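Local atomic coordinates of nucleoporin p58/p45 (Homo sapiens, PDB entry 4JO7), a protein that forms part of the p62 complex of the nuclear pore and probably serves the trafficking of macromolecules across the nuclear membrane. Residues A4-R8 against H68-K72. Sequence-based numbering, arbitrary orientation.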
loop_
_atom_site.group_PDB
_atom_site.type_symbol
_atom_site.label_atom_id
_atom_site.label_comp_id
_atom_site.label_asym_id
_atom_site.label_seq_id
_atom_site.Cartn_x
_atom_site.Cartn_y
_atom_site.Cartn_z
ATOM N N ALA F 4 4.481 -2.728 14.609
ATOM C CA ALA F 4 5.449 -1.867 13.936
ATOM C C ALA F 4 6.849 -2.486 13.945
ATOM O O ALA F 4 7.591 -2.384 12.969
ATOM C CB ALA F 4 5.472 -0.494 14.566
ATOM N N ASP F 5 7.214 -3.125 15.052
ATOM C CA ASP F 5 8.501 -3.802 15.131
ATOM C C ASP F 5 8.540 -5.009 14.191
ATOM O O ASP F 5 9.540 -5.258 13.525
ATOM C CB ASP F 5 8.798 -4.227 16.568
ATOM C CG ASP F 5 9.298 -3.069 17.425
ATOM O OD1 ASP F 5 9.487 -1.959 16.882
ATOM O OD2 ASP F 5 9.517 -3.269 18.637
ATOM N N TYR F 6 7.450 -5.762 14.153
ATOM C CA TYR F 6 7.375 -6.935 13.300
ATOM C C TYR F 6 7.436 -6.513 11.820
ATOM O O TYR F 6 8.095 -7.160 11.014
ATOM C CB TYR F 6 6.095 -7.711 13.616
ATOM C CG TYR F 6 5.972 -9.047 12.922
ATOM C CD1 TYR F 6 6.953 -10.017 13.055
ATOM C CD2 TYR F 6 4.853 -9.344 12.159
ATOM C CE1 TYR F 6 6.830 -11.246 12.427
ATOM C CE2 TYR F 6 4.721 -10.565 11.532
ATOM C CZ TYR F 6 5.713 -11.510 11.668
ATOM O OH TYR F 6 5.575 -12.727 11.041
ATOM N N PHE F 7 6.787 -5.401 11.473
ATOM C CA PHE F 7 6.841 -4.893 10.098
ATOM C C PHE F 7 8.291 -4.604 9.702
ATOM O O PHE F 7 8.747 -4.988 8.621
ATOM C CB PHE F 7 5.966 -3.630 9.965
ATOM C CG PHE F 7 5.791 -3.147 8.543
ATOM C CD1 PHE F 7 6.771 -2.384 7.928
ATOM C CD2 PHE F 7 4.635 -3.432 7.839
ATOM C CE1 PHE F 7 6.615 -1.933 6.630
ATOM C CE2 PHE F 7 4.466 -2.978 6.534
ATOM C CZ PHE F 7 5.462 -2.230 5.930
ATOM N N ARG F 8 9.019 -3.934 10.591
ATOM C CA ARG F 8 10.404 -3.578 10.346
ATOM C C ARG F 8 11.249 -4.836 10.136
ATOM O O ARG F 8 12.065 -4.903 9.217
ATOM C CB ARG F 8 10.938 -2.757 11.527
ATOM C CG ARG F 8 12.338 -2.207 11.334
ATOM C CD ARG F 8 12.786 -1.398 12.557
ATOM N NE ARG F 8 11.896 -0.269 12.835
ATOM C CZ ARG F 8 11.051 -0.187 13.863
ATOM N NH1 ARG F 8 10.949 -1.163 14.759
ATOM N NH2 ARG F 8 10.297 0.891 14.002
ATOM N N HIS F 68 3.027 2.330 5.012
ATOM C CA HIS F 68 3.014 2.054 6.447
ATOM C C HIS F 68 3.364 3.318 7.235
ATOM O O HIS F 68 2.680 3.674 8.194
ATOM C CB HIS F 68 3.996 0.928 6.760
ATOM C CG HIS F 68 3.887 0.386 8.152
ATOM N ND1 HIS F 68 4.949 0.374 9.029
ATOM C CD2 HIS F 68 2.852 -0.191 8.809
ATOM C CE1 HIS F 68 4.572 -0.175 10.170
ATOM N NE2 HIS F 68 3.302 -0.523 10.064
ATOM N N GLU F 69 4.415 4.009 6.803
ATOM C CA GLU F 69 4.845 5.244 7.454
ATOM C C GLU F 69 3.789 6.337 7.359
ATOM O O GLU F 69 3.586 7.091 8.305
ATOM C CB GLU F 69 6.164 5.736 6.857
ATOM C CG GLU F 69 7.344 4.842 7.189
ATOM C CD GLU F 69 7.633 4.794 8.683
ATOM O OE1 GLU F 69 7.776 5.873 9.298
ATOM O OE2 GLU F 69 7.695 3.678 9.247
ATOM N N ASN F 70 3.120 6.437 6.216
ATOM C CA ASN F 70 2.076 7.436 6.061
ATOM C C ASN F 70 0.837 7.131 6.882
ATOM O O ASN F 70 0.108 8.041 7.260
ATOM C CB ASN F 70 1.693 7.610 4.595
ATOM C CG ASN F 70 2.012 8.996 4.072
ATOM O OD1 ASN F 70 2.058 9.968 4.832
ATOM N ND2 ASN F 70 2.228 9.096 2.767
ATOM N N VAL F 71 0.584 5.855 7.160
ATOM C CA VAL F 71 -0.510 5.501 8.063
ATOM C C VAL F 71 -0.146 5.891 9.509
ATOM O O VAL F 71 -1.012 6.277 10.301
ATOM C CB VAL F 71 -0.880 4.018 7.945
ATOM C CG1 VAL F 71 -1.839 3.615 9.049
ATOM C CG2 VAL F 71 -1.501 3.751 6.571
ATOM N N LYS F 72 1.139 5.826 9.834
ATOM C CA LYS F 72 1.613 6.321 11.123
ATOM C C LYS F 72 1.395 7.830 11.231
ATOM O O LYS F 72 0.966 8.325 12.270
ATOM C CB LYS F 72 3.095 6.007 11.327
ATOM C CG LYS F 72 3.435 4.532 11.445
ATOM C CD LYS F 72 4.920 4.368 11.751
ATOM C CE LYS F 72 5.352 2.903 11.714
ATOM N NZ LYS F 72 6.817 2.767 11.907
HETATM O O HOH W 1 7.464 -0.105 11.320
#
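Phe7 lays its ring face over the imidazole of His68: the centroids are 3.8 Å apart, the planes differ by 9°, and Phe7 CD1 comes within 3.5 Å of His68 ND1, which together define a face-to-face stack. His68 CB adds a CH-pi contact, 4.0 Å from the centroid of the Phe7 ring. Helix 2-29 lies antiparallel against helix 43-85, consistent with a helical hairpin; the two segments run locally at 160° with axes 12.5 Å apart, a gap bridged by the two rings. An apolar side chain of the nucleoporin p54 chain packs on Phe7, and one on His68, so the stack is buried in the interface with p54, consistent with a coiled-coil assembly. Beside the rings, a water accepts from Lys72 NZ (3.0 Å) and donates to Ala4 O (2.8 Å), linking the two helices. Arg8 NH2 and Lys72 NZ, like charges 4.5 Å apart, belong to side chains with acidic partners one turn back: Arg8 NH1 bridges to Asp5 OD1 (2.7 Å), Lys72 NZ to Glu69 OE2 (2.9 Å).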